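Local coordinates for processed glycerol phosphate lipoteichoic acid synthase 2 (Bacillus subtilis, PDB 2W8D), which carries a sulfatase-family domain of the alkaline phosphatase clan and holds a magnesium ion at its metal site, at residues His340-Pro345 against Ile352-Thr357; Gly361-Thr366 against Ser375-Ser380; Gln43-Asp48 against Lys268-Val273; Ile262-Asn267 against Tyr282-Leu287. One frame throughout, in Å; residues are numbered along the deposited sequence.

Overall arrangement
The four contacts illustrate how chemistry changes with place in a fold. Interactions 1 and 2 both belong to the five-stranded antiparallel sheet near the end of the chain: the first, partly buried, joins strands through backbone hydrogen bonds; the second, buried, packs a tyrosine of the sheet against the connection to helix 380-397. Interactions 3 and 4 lie in the sulfatase-family region, with centres about 9 Å apart. Interaction 3 is buried and wholly apolar, whereas interaction 4 is a surface contact of polar groups with a water bridge. Helix 281-286, used by interaction 4, also touches the sheet, where Tyr282 OH bonds to Thr366 O of interaction 2.

Interaction 1: residues His340-Pro345 against Ile352-Thr357; sequences HREVIP and ISPKYT
The puckered ring of Pro354 meets the side chain of Glu342 at about a right angle, while the flat Tyr356 ring has its neighbour Lys355 over one face, CD lying 3.4 Å above the plane and offset toward the rim. Tyr356 also packs edge-to-face with Tyr363. All this belongs to a five-stranded antiparallel meander, in which strand 344-345 is outermost and Ile344 and Ile352 form a hydrogen-bonded pair. Ile344 N donates to Ile352 O over 2.6 Å, and the return bond, from Ile352 N to Ile344 O, is 3.0 Å long. Both side chains emerge on one face of the sheet. Chi1 of -174° sends Ile352 CG1 opposite its backbone nitrogen and places CG2 between that nitrogen and the carbonyl carbon; this methyl meets Ile344 CB at 4.0 Å, while the ends of both chains lead away.

Before the strand begins, contacts replace the ladder. Glu342 O receives a CA-H...O contact from Ser353, and Glu342 CB lies 3.8 Å from Pro354 CD. The carboxylate leads on to Tyr307, whose backbone N bonds to OE2. Val343 CG2 rests against Ser353 CB, and Val343 also touches Glu381 and Val385 of helix 380-397.

The turn beyond is fixed by an ST motif: Ser353 OG, also bonded to Glu381 OE1, accepts from Tyr356 N at 3.0 Å, the N-H...O angle being 170°, and more weakly from Lys355 N.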
loop_
_atom_site.group_PDB
_atom_site.type_symbol
_atom_site.label_atom_id
_atom_site.label_comp_id
_atom_site.label_asym_id
_atom_site.label_seq_id
_atom_site.Cartn_x
_atom_site.Cartn_y
_atom_site.Cartn_z
ATOM N N HIS A 340 8.315 16.428 -5.869
ATOM C CA HIS A 340 7.951 14.997 -5.996
ATOM C C HIS A 340 8.071 14.460 -7.424
ATOM O O HIS A 340 7.422 15.005 -8.319
ATOM C CB HIS A 340 6.526 14.757 -5.455
ATOM C CG HIS A 340 5.966 13.402 -5.773
ATOM N ND1 HIS A 340 6.491 12.231 -5.261
ATOM C CD2 HIS A 340 4.921 13.034 -6.551
ATOM C CE1 HIS A 340 5.789 11.206 -5.709
ATOM N NE2 HIS A 340 4.822 11.669 -6.483
ATOM N N ARG A 341 8.878 13.406 -7.629
ATOM C CA ARG A 341 9.045 12.811 -8.977
ATOM C C ARG A 341 7.818 12.013 -9.398
ATOM O O ARG A 341 7.197 11.374 -8.572
ATOM C CB ARG A 341 10.346 11.994 -9.110
ATOM C CG ARG A 341 10.421 10.678 -8.294
ATOM C CD ARG A 341 9.843 9.468 -9.055
ATOM N NE ARG A 341 9.853 8.263 -8.223
ATOM C CZ ARG A 341 8.923 7.944 -7.321
ATOM N NH1 ARG A 341 7.877 8.740 -7.111
ATOM N NH2 ARG A 341 9.054 6.835 -6.606
ATOM N N GLU A 342 7.455 12.055 -10.678
ATOM C CA GLU A 342 6.224 11.418 -11.129
ATOM C C GLU A 342 6.427 10.326 -12.160
ATOM O O GLU A 342 5.469 9.860 -12.757
ATOM C CB GLU A 342 5.272 12.467 -11.668
ATOM C CG GLU A 342 4.711 13.342 -10.558
ATOM C CD GLU A 342 3.605 14.263 -11.024
ATOM O OE1 GLU A 342 3.877 15.472 -11.192
ATOM O OE2 GLU A 342 2.475 13.781 -11.228
ATOM N N VAL A 343 7.665 9.901 -12.356
ATOM C CA VAL A 343 7.972 8.813 -13.244
ATOM C C VAL A 343 7.971 7.556 -12.347
ATOM O O VAL A 343 8.872 7.381 -11.536
ATOM C CB VAL A 343 9.357 9.024 -13.919
ATOM C CG1 VAL A 343 9.625 7.946 -14.919
ATOM C CG2 VAL A 343 9.443 10.419 -14.631
ATOM N N ILE A 344 6.955 6.697 -12.493
ATOM C CA ILE A 344 6.679 5.663 -11.497
ATOM C C ILE A 344 7.150 4.313 -11.995
ATOM O O ILE A 344 6.581 3.769 -12.927
ATOM C CB ILE A 344 5.176 5.589 -11.099
ATOM C CG1 ILE A 344 4.556 6.986 -10.840
ATOM C CG2 ILE A 344 4.981 4.730 -9.867
ATOM C CD1 ILE A 344 5.302 7.822 -9.844
ATOM N N PRO A 345 8.209 3.763 -11.384
ATOM C CA PRO A 345 8.609 2.414 -11.827
ATOM C C PRO A 345 7.592 1.362 -11.446
ATOM O O PRO A 345 6.921 1.482 -10.399
ATOM C CB PRO A 345 9.898 2.130 -11.044
ATOM C CG PRO A 345 10.360 3.432 -10.533
ATOM C CD PRO A 345 9.154 4.341 -10.408
ATOM N N ILE A 352 5.282 4.106 -15.639
ATOM C CA ILE A 352 4.266 5.042 -16.055
ATOM C C ILE A 352 4.609 6.404 -15.512
ATOM O O ILE A 352 5.149 6.523 -14.418
ATOM C CB ILE A 352 2.862 4.604 -15.654
ATOM C CG1 ILE A 352 1.824 5.564 -16.251
ATOM C CG2 ILE A 352 2.697 4.559 -14.106
ATOM C CD1 ILE A 352 0.455 4.982 -16.320
ATOM N N SER A 353 4.325 7.429 -16.308
ATOM C CA SER A 353 4.499 8.817 -15.906
ATOM C C SER A 353 3.430 9.671 -16.608
ATOM O O SER A 353 2.742 9.180 -17.493
ATOM C CB SER A 353 5.889 9.287 -16.312
ATOM O OG SER A 353 5.872 9.714 -17.647
ATOM N N PRO A 354 3.305 10.959 -16.231
ATOM C CA PRO A 354 2.291 11.759 -16.917
ATOM C C PRO A 354 2.529 11.791 -18.420
ATOM O O PRO A 354 1.580 11.855 -19.181
ATOM C CB PRO A 354 2.462 13.159 -16.302
ATOM C CG PRO A 354 3.035 12.899 -14.940
ATOM C CD PRO A 354 3.893 11.674 -15.082
ATOM N N LYS A 355 3.787 11.751 -18.827
ATOM C CA LYS A 355 4.146 11.699 -20.241
ATOM C C LYS A 355 3.988 10.322 -20.929
ATOM O O LYS A 355 3.357 10.214 -21.985
ATOM C CB LYS A 355 5.593 12.184 -20.438
ATOM C CG LYS A 355 5.737 13.059 -21.677
ATOM C CD LYS A 355 7.182 13.122 -22.137
ATOM C CE LYS A 355 7.406 14.179 -23.190
ATOM N NZ LYS A 355 8.857 14.217 -23.510
ATOM N N TYR A 356 4.574 9.289 -20.333
ATOM C CA TYR A 356 4.739 8.006 -21.023
ATOM C C TYR A 356 4.246 6.834 -20.224
ATOM O O TYR A 356 4.398 6.800 -18.992
ATOM C CB TYR A 356 6.228 7.711 -21.260
ATOM C CG TYR A 356 6.962 8.670 -22.124
ATOM C CD1 TYR A 356 6.499 9.005 -23.391
ATOM C CD2 TYR A 356 8.167 9.208 -21.700
ATOM C CE1 TYR A 356 7.225 9.871 -24.210
ATOM C CE2 TYR A 356 8.880 10.064 -22.488
ATOM C CZ TYR A 356 8.416 10.391 -23.739
ATOM O OH TYR A 356 9.159 11.264 -24.501
ATOM N N THR A 357 3.643 5.873 -20.918
ATOM C CA THR A 357 3.531 4.532 -20.376
ATOM C C THR A 357 4.335 3.528 -21.212
ATOM O O THR A 357 4.161 3.422 -22.442
ATOM C CB THR A 357 2.085 4.109 -19.905
ATOM O OG1 THR A 357 1.681 2.846 -20.464
ATOM C CG2 THR A 357 1.034 5.173 -20.119
#

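Interaction 2: residues Gly361-Thr366 against Ser375-Ser380; sequences GKYYDT and SEVDKS
Apolar packing dominates where Tyr363 receives Val377 on one face of its ring. The contact is a CH-pi interaction: Val377 CG1 stands over the ring centre, 12° off the normal, and comes within 3.6 Å of Tyr363 CZ. The other methyl lies nearer the root of the side chain, with Val377 CG2 3.7 Å from Tyr363 CG. Chi1 of 155° sets Val377 CG1 opposite the backbone nitrogen and turns both branches to the ring, so that the two methyls lie along one face, CG2 near Tyr363 CB and CG1 toward the hydroxyl end. Leu372 of the adjoining strand touches both residues and extends this apolar patch.

A second kind of packing comes from the aliphatic part of a charged residue. The Lys379 chain is bent at its second, third and fourth torsions, which curls it back until CE lies 3.5 Å from Tyr363 OH. Its NZ reaches further, to a long, weak ion pair with Glu374.

Polar contact across the segments passes through one water. It donates to Asp378 O at 2.8 Å and bonds to Tyr363 OH at 3.2 Å, linking the phenol to the backbone. Asp378 N, in turn, hydrogen-bonds to Tyr356 OH.

Within 375-380, Asp378 OD1 accepts from Ser380 N at 2.8 Å, a capping bond. The arrangement is thus an inner strand of a meander packed against the connection to a helix, with an Asx turn opening helix 380-397.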
loop_
_atom_site.group_PDB
_atom_site.type_symbol
_atom_site.label_atom_id
_atom_site.label_comp_id
_atom_site.label_asym_id
_atom_site.label_seq_id
_atom_site.Cartn_x
_atom_site.Cartn_y
_atom_site.Cartn_z
ATOM N N GLY A 361 8.794 -2.738 -23.533
ATOM C CA GLY A 361 9.555 -1.979 -24.530
ATOM C C GLY A 361 8.778 -1.100 -25.508
ATOM O O GLY A 361 9.378 -0.427 -26.323
ATOM N N LYS A 362 7.453 -1.095 -25.453
ATOM C CA LYS A 362 6.686 -0.145 -26.253
ATOM C C LYS A 362 6.297 1.111 -25.436
ATOM O O LYS A 362 5.991 1.028 -24.239
ATOM C CB LYS A 362 5.442 -0.817 -26.830
ATOM C CG LYS A 362 5.747 -1.810 -27.924
ATOM C CD LYS A 362 4.460 -2.559 -28.290
ATOM C CE LYS A 362 4.497 -3.171 -29.691
ATOM N NZ LYS A 362 5.486 -4.279 -29.799
ATOM N N TYR A 363 6.287 2.259 -26.103
ATOM C CA TYR A 363 5.883 3.499 -25.464
ATOM C C TYR A 363 4.554 4.018 -25.988
ATOM O O TYR A 363 4.305 4.068 -27.202
ATOM C CB TYR A 363 6.894 4.596 -25.703
ATOM C CG TYR A 363 8.158 4.514 -24.910
ATOM C CD1 TYR A 363 8.267 5.144 -23.664
ATOM C CD2 TYR A 363 9.281 3.870 -25.422
ATOM C CE1 TYR A 363 9.466 5.098 -22.945
ATOM C CE2 TYR A 363 10.454 3.821 -24.711
ATOM C CZ TYR A 363 10.543 4.442 -23.483
ATOM O OH TYR A 363 11.728 4.390 -22.776
ATOM N N TYR A 364 3.733 4.473 -25.055
ATOM C CA TYR A 364 2.471 5.062 -25.395
ATOM C C TYR A 364 2.390 6.415 -24.747
ATOM O O TYR A 364 3.013 6.643 -23.694
ATOM C CB TYR A 364 1.330 4.200 -24.877
ATOM C CG TYR A 364 1.396 2.767 -25.320
ATOM C CD1 TYR A 364 0.679 2.319 -26.418
ATOM C CD2 TYR A 364 2.167 1.853 -24.615
ATOM C CE1 TYR A 364 0.748 0.977 -26.818
ATOM C CE2 TYR A 364 2.233 0.513 -24.998
ATOM C CZ TYR A 364 1.522 0.087 -26.081
ATOM O OH TYR A 364 1.625 -1.231 -26.429
ATOM N N ASP A 365 1.623 7.307 -25.372
ATOM C CA ASP A 365 1.298 8.559 -24.722
ATOM C C ASP A 365 0.349 8.266 -23.558
ATOM O O ASP A 365 -0.720 7.698 -23.751
ATOM C CB ASP A 365 0.655 9.548 -25.702
ATOM C CG ASP A 365 0.267 10.845 -25.024
ATOM O OD1 ASP A 365 1.178 11.592 -24.593
ATOM O OD2 ASP A 365 -0.950 11.102 -24.891
ATOM N N THR A 366 0.758 8.629 -22.350
ATOM C CA THR A 366 -0.039 8.337 -21.165
ATOM C C THR A 366 -1.459 8.897 -21.260
ATOM O O THR A 366 -2.414 8.192 -20.945
ATOM C CB THR A 366 0.622 8.845 -19.890
ATOM O OG1 THR A 366 1.779 8.051 -19.624
ATOM C CG2 THR A 366 -0.331 8.686 -18.681
ATOM N N SER A 375 11.876 6.476 -31.818
ATOM C CA SER A 375 12.655 7.616 -32.295
ATOM C C SER A 375 12.348 8.936 -31.592
ATOM O O SER A 375 13.230 9.784 -31.438
ATOM C CB SER A 375 12.447 7.819 -33.805
ATOM O OG SER A 375 12.484 6.580 -34.490
ATOM N N GLU A 376 11.091 9.120 -31.196
ATOM C CA GLU A 376 10.632 10.410 -30.686
ATOM C C GLU A 376 10.505 10.451 -29.170
ATOM O O GLU A 376 10.032 11.438 -28.602
ATOM C CB GLU A 376 9.314 10.800 -31.355
ATOM C CG GLU A 376 8.086 9.939 -30.959
ATOM C CD GLU A 376 7.071 9.854 -32.100
ATOM O OE1 GLU A 376 5.909 9.432 -31.866
ATOM O OE2 GLU A 376 7.468 10.219 -33.244
ATOM N N VAL A 377 10.938 9.374 -28.522
ATOM C CA VAL A 377 10.860 9.271 -27.081
ATOM C C VAL A 377 12.152 9.759 -26.409
ATOM O O VAL A 377 13.259 9.370 -26.785
ATOM C CB VAL A 377 10.508 7.831 -26.678
ATOM C CG1 VAL A 377 10.984 7.523 -25.292
ATOM C CG2 VAL A 377 9.012 7.616 -26.809
ATOM N N ASP A 378 11.989 10.628 -25.421
ATOM C CA ASP A 378 13.082 11.041 -24.574
ATOM C C ASP A 378 13.401 9.902 -23.597
ATOM O O ASP A 378 12.573 9.546 -22.742
ATOM C CB ASP A 378 12.700 12.325 -23.813
ATOM C CG ASP A 378 13.895 12.976 -23.129
ATOM O OD1 ASP A 378 14.630 12.283 -22.396
ATOM O OD2 ASP A 378 14.125 14.185 -23.339
ATOM N N LYS A 379 14.601 9.347 -23.738
ATOM C CA LYS A 379 15.106 8.255 -22.920
ATOM C C LYS A 379 15.401 8.613 -21.458
ATOM O O LYS A 379 15.681 7.734 -20.648
ATOM C CB LYS A 379 16.407 7.723 -23.546
ATOM C CG LYS A 379 16.236 6.882 -24.811
ATOM C CD LYS A 379 15.641 5.488 -24.502
ATOM C CE LYS A 379 14.220 5.336 -25.020
ATOM N NZ LYS A 379 14.210 5.321 -26.511
ATOM N N SER A 380 15.378 9.893 -21.121
ATOM C CA SER A 380 15.720 10.332 -19.767
ATOM C C SER A 380 14.825 9.743 -18.676
ATOM O O SER A 380 15.285 9.537 -17.560
ATOM C CB SER A 380 15.667 11.857 -19.673
ATOM O OG SER A 380 14.305 12.258 -19.514
HETATM O O HOH W 1 12.039 7.230 -21.343
#

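Interaction 3: residues Gln43-Asp48 against Lys268-Val273; sequences QSFIID and KAMAKV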
loop_
_atom_site.group_PDB
_atom_site.type_symbol
_atom_site.label_atom_id
_atom_site.label_comp_id
_atom_site.label_asym_id
_atom_site.label_seq_id
_atom_site.Cartn_x
_atom_site.Cartn_y
_atom_site.Cartn_z
ATOM N N GLN A 43 -8.841 -2.243 -6.864
ATOM C CA GLN A 43 -8.269 -1.373 -7.937
ATOM C C GLN A 43 -9.067 -0.072 -8.008
ATOM O O GLN A 43 -10.247 -0.048 -7.689
ATOM C CB GLN A 43 -8.295 -2.095 -9.302
ATOM C CG GLN A 43 -7.387 -3.340 -9.347
ATOM C CD GLN A 43 -7.572 -4.224 -10.577
ATOM O OE1 GLN A 43 -7.343 -3.794 -11.729
ATOM N NE2 GLN A 43 -7.952 -5.475 -10.343
ATOM N N SER A 44 -8.423 0.986 -8.478
ATOM C CA SER A 44 -9.021 2.304 -8.548
ATOM C C SER A 44 -10.232 2.384 -9.479
ATOM O O SER A 44 -11.069 3.239 -9.273
ATOM C CB SER A 44 -7.974 3.348 -8.979
ATOM O OG SER A 44 -6.996 3.589 -7.955
ATOM N N PHE A 45 -10.334 1.528 -10.498
ATOM C CA PHE A 45 -11.512 1.603 -11.378
ATOM C C PHE A 45 -12.841 1.418 -10.641
ATOM O O PHE A 45 -13.867 1.910 -11.102
ATOM C CB PHE A 45 -11.429 0.664 -12.596
ATOM C CG PHE A 45 -11.774 -0.765 -12.294
ATOM C CD1 PHE A 45 -13.074 -1.209 -12.383
ATOM C CD2 PHE A 45 -10.790 -1.670 -11.931
ATOM C CE1 PHE A 45 -13.387 -2.551 -12.080
ATOM C CE2 PHE A 45 -11.089 -2.986 -11.665
ATOM C CZ PHE A 45 -12.393 -3.424 -11.711
ATOM N N ILE A 46 -12.807 0.695 -9.528
ATOM C CA ILE A 46 -13.948 0.487 -8.655
ATOM C C ILE A 46 -14.513 1.765 -8.024
ATOM O O ILE A 46 -15.715 1.838 -7.746
ATOM C CB ILE A 46 -13.600 -0.515 -7.529
ATOM C CG1 ILE A 46 -13.731 -1.925 -8.098
ATOM C CG2 ILE A 46 -14.575 -0.468 -6.462
ATOM C CD1 ILE A 46 -15.103 -2.159 -8.818
ATOM N N ILE A 47 -13.645 2.748 -7.792
ATOM C CA ILE A 47 -14.047 4.019 -7.207
ATOM C C ILE A 47 -14.983 4.734 -8.174
ATOM O O ILE A 47 -14.651 4.941 -9.351
ATOM C CB ILE A 47 -12.820 4.881 -6.836
ATOM C CG1 ILE A 47 -11.947 4.184 -5.791
ATOM C CG2 ILE A 47 -13.246 6.223 -6.283
ATOM C CD1 ILE A 47 -12.687 3.671 -4.540
ATOM N N ASP A 48 -16.181 5.016 -7.697
ATOM C CA ASP A 48 -17.253 5.667 -8.461
ATOM C C ASP A 48 -17.945 4.789 -9.442
ATOM O O ASP A 48 -18.825 5.260 -10.145
ATOM C CB ASP A 48 -16.807 6.982 -9.117
ATOM C CG ASP A 48 -16.604 8.083 -8.085
ATOM O OD1 ASP A 48 -17.203 7.988 -6.994
ATOM O OD2 ASP A 48 -15.832 9.023 -8.330
ATOM N N LYS A 268 -11.462 -10.261 -21.572
ATOM C CA LYS A 268 -12.714 -10.243 -22.316
ATOM C C LYS A 268 -13.811 -9.585 -21.485
ATOM O O LYS A 268 -14.512 -8.744 -21.985
ATOM C CB LYS A 268 -13.152 -11.637 -22.753
ATOM C CG LYS A 268 -14.335 -11.598 -23.728
ATOM C CD LYS A 268 -15.019 -12.949 -23.889
ATOM C CE LYS A 268 -15.156 -13.226 -25.366
ATOM N NZ LYS A 268 -16.393 -13.994 -25.735
ATOM N N ALA A 269 -13.916 -9.929 -20.201
ATOM C CA ALA A 269 -14.971 -9.358 -19.364
ATOM C C ALA A 269 -14.645 -7.916 -18.939
ATOM O O ALA A 269 -15.547 -7.064 -18.849
ATOM C CB ALA A 269 -15.247 -10.247 -18.140
HETATM N N MSE A 270 -13.366 -7.641 -18.696
HETATM C CA MSE A 270 -12.945 -6.313 -18.272
HETATM C C MSE A 270 -13.185 -5.255 -19.330
HETATM O O MSE A 270 -13.402 -4.112 -18.988
HETATM C CB MSE A 270 -11.475 -6.286 -17.843
HETATM C CG MSE A 270 -11.272 -6.833 -16.496
HETATM SE SE MSE A 270 -12.214 -5.750 -15.109
HETATM C CE MSE A 270 -11.177 -4.112 -15.255
ATOM N N ALA A 271 -13.123 -5.623 -20.606
ATOM C CA ALA A 271 -13.500 -4.696 -21.676
ATOM C C ALA A 271 -14.980 -4.307 -21.607
ATOM O O ALA A 271 -15.331 -3.165 -21.900
ATOM C CB ALA A 271 -13.172 -5.282 -23.062
ATOM N N LYS A 272 -15.849 -5.259 -21.264
ATOM C CA LYS A 272 -17.252 -4.924 -20.993
ATOM C C LYS A 272 -17.397 -4.048 -19.758
ATOM O O LYS A 272 -18.170 -3.092 -19.773
ATOM C CB LYS A 272 -18.124 -6.167 -20.864
ATOM C CG LYS A 272 -18.229 -6.988 -22.143
ATOM C CD LYS A 272 -19.203 -8.121 -21.877
ATOM C CE LYS A 272 -18.758 -9.416 -22.513
ATOM N NZ LYS A 272 -19.050 -9.412 -23.945
ATOM N N VAL A 273 -16.641 -4.347 -18.706
ATOM C CA VAL A 273 -16.711 -3.547 -17.473
ATOM C C VAL A 273 -16.447 -2.080 -17.846
ATOM O O VAL A 273 -17.210 -1.171 -17.449
ATOM C CB VAL A 273 -15.705 -4.054 -16.372
ATOM C CG1 VAL A 273 -15.424 -3.000 -15.317
ATOM C CG2 VAL A 273 -16.200 -5.341 -15.717
#
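A Met-aromatic contact joins Phe45, on a short 3-10 turn, to Met270, present as selenomethionine on helix 267-273. The two side chains arrive from opposite directions. Met270 CE does most of the touching: it sits 3.7 Å above the ring plane, offset toward the rim, and comes to 3.8 Å from Phe45 CE2. That makes a CH-pi contact 18° off the ring normal. The selenium stands obliquely, with Met270 SE 4.1 Å from Phe45 CZ. Bends at the second and third torsions of Met270 fold the chain back so that its terminal methyl, and not the heavier atom, meets the face.

Both segments follow, in the chain, strands of the sulfatase-type fold that lead to metal ligands. The turn comes after strand 33-39 and the magnesium ligand Glu40, the helix after strand 251-257 and the ligands Asp258 and His259. Phe45 thus bridges two chain portions that are about 220 residues apart in sequence. Its CE1 also meets Val273 CG1 at 3.9 Å, about one helical turn on from Met270, the two side chains crossing at about a right angle. On the opposite face of the ring lies Ile46 CG1, and Ile46 and Val273 both pack on Phe225 of helix 219-244.

Interaction 4: residues Ile262-Asn267 against Tyr282-Leu287; sequences ISENHN and YDNAQL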
loop_
_atom_site.group_PDB
_atom_site.type_symbol
_atom_site.label_atom_id
_atom_site.label_comp_id
_atom_site.label_asym_id
_atom_site.label_seq_id
_atom_site.Cartn_x
_atom_site.Cartn_y
_atom_site.Cartn_z
ATOM N N ILE A 262 -7.872 -8.274 -10.622
ATOM C CA ILE A 262 -8.282 -8.852 -11.896
ATOM C C ILE A 262 -7.118 -8.858 -12.909
ATOM O O ILE A 262 -6.766 -7.804 -13.462
ATOM C CB ILE A 262 -9.469 -8.063 -12.507
ATOM C CG1 ILE A 262 -10.583 -7.806 -11.470
ATOM C CG2 ILE A 262 -10.005 -8.803 -13.746
ATOM C CD1 ILE A 262 -11.197 -9.099 -10.920
ATOM N N SER A 263 -6.566 -10.037 -13.189
ATOM C CA SER A 263 -5.488 -10.162 -14.179
ATOM C C SER A 263 -5.964 -10.095 -15.646
ATOM O O SER A 263 -7.164 -9.942 -15.934
ATOM C CB SER A 263 -4.699 -11.433 -13.928
ATOM O OG SER A 263 -5.432 -12.563 -14.327
ATOM N N GLU A 264 -5.005 -10.217 -16.565
ATOM C CA GLU A 264 -5.251 -10.269 -18.019
ATOM C C GLU A 264 -5.967 -11.523 -18.528
ATOM O O GLU A 264 -6.464 -11.522 -19.640
ATOM C CB GLU A 264 -3.952 -9.990 -18.776
ATOM C CG GLU A 264 -3.428 -8.535 -18.556
ATOM C CD GLU A 264 -2.496 -8.061 -19.684
ATOM O OE1 GLU A 264 -1.263 -7.936 -19.428
ATOM O OE2 GLU A 264 -2.995 -7.812 -20.829
ATOM N N ASN A 265 -6.085 -12.565 -17.696
ATOM C CA ASN A 265 -6.919 -13.741 -18.013
ATOM C C ASN A 265 -8.417 -13.402 -18.162
ATOM O O ASN A 265 -9.195 -14.197 -18.744
ATOM C CB ASN A 265 -6.776 -14.855 -16.950
ATOM C CG ASN A 265 -5.340 -15.386 -16.800
ATOM O OD1 ASN A 265 -4.932 -15.746 -15.699
ATOM N ND2 ASN A 265 -4.594 -15.454 -17.890
ATOM N N HIS A 266 -8.805 -12.237 -17.654
ATOM C CA HIS A 266 -10.201 -11.773 -17.674
ATOM C C HIS A 266 -10.397 -10.537 -18.546
ATOM O O HIS A 266 -11.332 -9.769 -18.342
ATOM C CB HIS A 266 -10.655 -11.462 -16.236
ATOM C CG HIS A 266 -10.304 -12.550 -15.278
ATOM N ND1 HIS A 266 -10.992 -13.747 -15.232
ATOM C CD2 HIS A 266 -9.269 -12.677 -14.420
ATOM C CE1 HIS A 266 -10.430 -14.534 -14.329
ATOM N NE2 HIS A 266 -9.378 -13.911 -13.833
ATOM N N ASN A 267 -9.516 -10.341 -19.514
ATOM C CA ASN A 267 -9.601 -9.195 -20.412
ATOM C C ASN A 267 -10.913 -9.123 -21.164
ATOM O O ASN A 267 -11.411 -8.035 -21.403
ATOM C CB ASN A 267 -8.451 -9.217 -21.434
ATOM C CG ASN A 267 -7.184 -8.516 -20.927
ATOM O OD1 ASN A 267 -7.160 -7.927 -19.855
ATOM N ND2 ASN A 267 -6.125 -8.592 -21.711
ATOM N N TYR A 282 -1.695 -1.181 -23.007
ATOM C CA TYR A 282 -1.841 0.165 -22.502
ATOM C C TYR A 282 -2.995 0.239 -21.474
ATOM O O TYR A 282 -2.804 0.793 -20.408
ATOM C CB TYR A 282 -2.019 1.185 -23.670
ATOM C CG TYR A 282 -2.562 2.509 -23.181
ATOM C CD1 TYR A 282 -1.702 3.480 -22.661
ATOM C CD2 TYR A 282 -3.940 2.760 -23.160
ATOM C CE1 TYR A 282 -2.178 4.657 -22.157
ATOM C CE2 TYR A 282 -4.461 3.967 -22.637
ATOM C CZ TYR A 282 -3.569 4.907 -22.134
ATOM O OH TYR A 282 -4.014 6.105 -21.612
ATOM N N ASP A 283 -4.187 -0.287 -21.793
ATOM C CA ASP A 283 -5.348 -0.203 -20.879
ATOM C C ASP A 283 -5.040 -0.944 -19.590
ATOM O O ASP A 283 -5.270 -0.417 -18.512
ATOM C CB ASP A 283 -6.642 -0.775 -21.487
ATOM C CG ASP A 283 -7.050 -0.101 -22.791
ATOM O OD1 ASP A 283 -6.885 1.134 -22.917
ATOM O OD2 ASP A 283 -7.571 -0.805 -23.701
ATOM N N ASN A 284 -4.503 -2.160 -19.711
ATOM C CA ASN A 284 -4.036 -2.894 -18.558
ATOM C C ASN A 284 -3.047 -2.148 -17.651
ATOM O O ASN A 284 -3.132 -2.261 -16.432
ATOM C CB ASN A 284 -3.479 -4.251 -18.915
ATOM C CG ASN A 284 -3.369 -5.132 -17.701
ATOM O OD1 ASN A 284 -4.376 -5.418 -17.043
ATOM N ND2 ASN A 284 -2.147 -5.522 -17.350
ATOM N N ALA A 285 -2.144 -1.363 -18.228
ATOM C CA ALA A 285 -1.234 -0.555 -17.424
ATOM C C ALA A 285 -2.026 0.497 -16.607
ATOM O O ALA A 285 -1.761 0.707 -15.394
ATOM C CB ALA A 285 -0.200 0.088 -18.291
ATOM N N GLN A 286 -3.022 1.098 -17.270
ATOM C CA GLN A 286 -3.902 2.057 -16.612
ATOM C C GLN A 286 -4.679 1.423 -15.475
ATOM O O GLN A 286 -4.992 2.110 -14.513
ATOM C CB GLN A 286 -4.871 2.767 -17.610
ATOM C CG GLN A 286 -4.168 3.406 -18.814
ATOM C CD GLN A 286 -2.919 4.181 -18.404
ATOM O OE1 GLN A 286 -2.991 5.047 -17.552
ATOM N NE2 GLN A 286 -1.773 3.863 -19.005
ATOM N N LEU A 287 -4.972 0.123 -15.585
ATOM C CA LEU A 287 -5.753 -0.585 -14.559
ATOM C C LEU A 287 -4.939 -0.979 -13.305
ATOM O O LEU A 287 -5.467 -1.623 -12.404
ATOM C CB LEU A 287 -6.438 -1.827 -15.157
ATOM C CG LEU A 287 -7.649 -1.439 -16.029
ATOM C CD1 LEU A 287 -7.989 -2.538 -17.046
ATOM C CD2 LEU A 287 -8.857 -1.032 -15.147
HETATM O O HOH W 2 -4.360 -6.687 -14.332
#
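Glu264 leans across Asn284 with its side chain, and the carboxylate stacks on the amide, their planes 24° apart. The bond to CB runs alongside the helix and not at it; CG, set opposite the carbonyl carbon (chi1 -66°), brings the chain over the amide. Glu264 CG already touches it, 3.5 Å from Asn284 CG. The next atom, Glu264 CD, lies 3.5 Å from Asn284 ND2. At the tip the two oxygens part. Glu264 OE1 comes to 3.3 Å from Asn284 ND2, but the angle is too poor for a hydrogen bond, as a stacked approach would suggest. Glu264 OE2 lies near the root of the amide, 4.1 Å from Asn284 CB, and takes a weak bond from Asn267 ND2, which ties the carboxylate back to its own turn.

The amide has a firmer link through water. One molecule donates to Ile262 O at 2.8 Å and to Asn284 OD1 at 3.0 Å, joining the two segments where no direct hydrogen bond forms.

The glutamate's 3-10 turn comes after strand 251-257 and before helix 267-273 in the chain, with His266 at that helix's N-cap position. Across the contact, helix 281-286 presents Asn284, sets Ala285 against Thr357 and Ile359 of strand 356-359, and is followed by Leu287, packed on Met270 of helix 267-273.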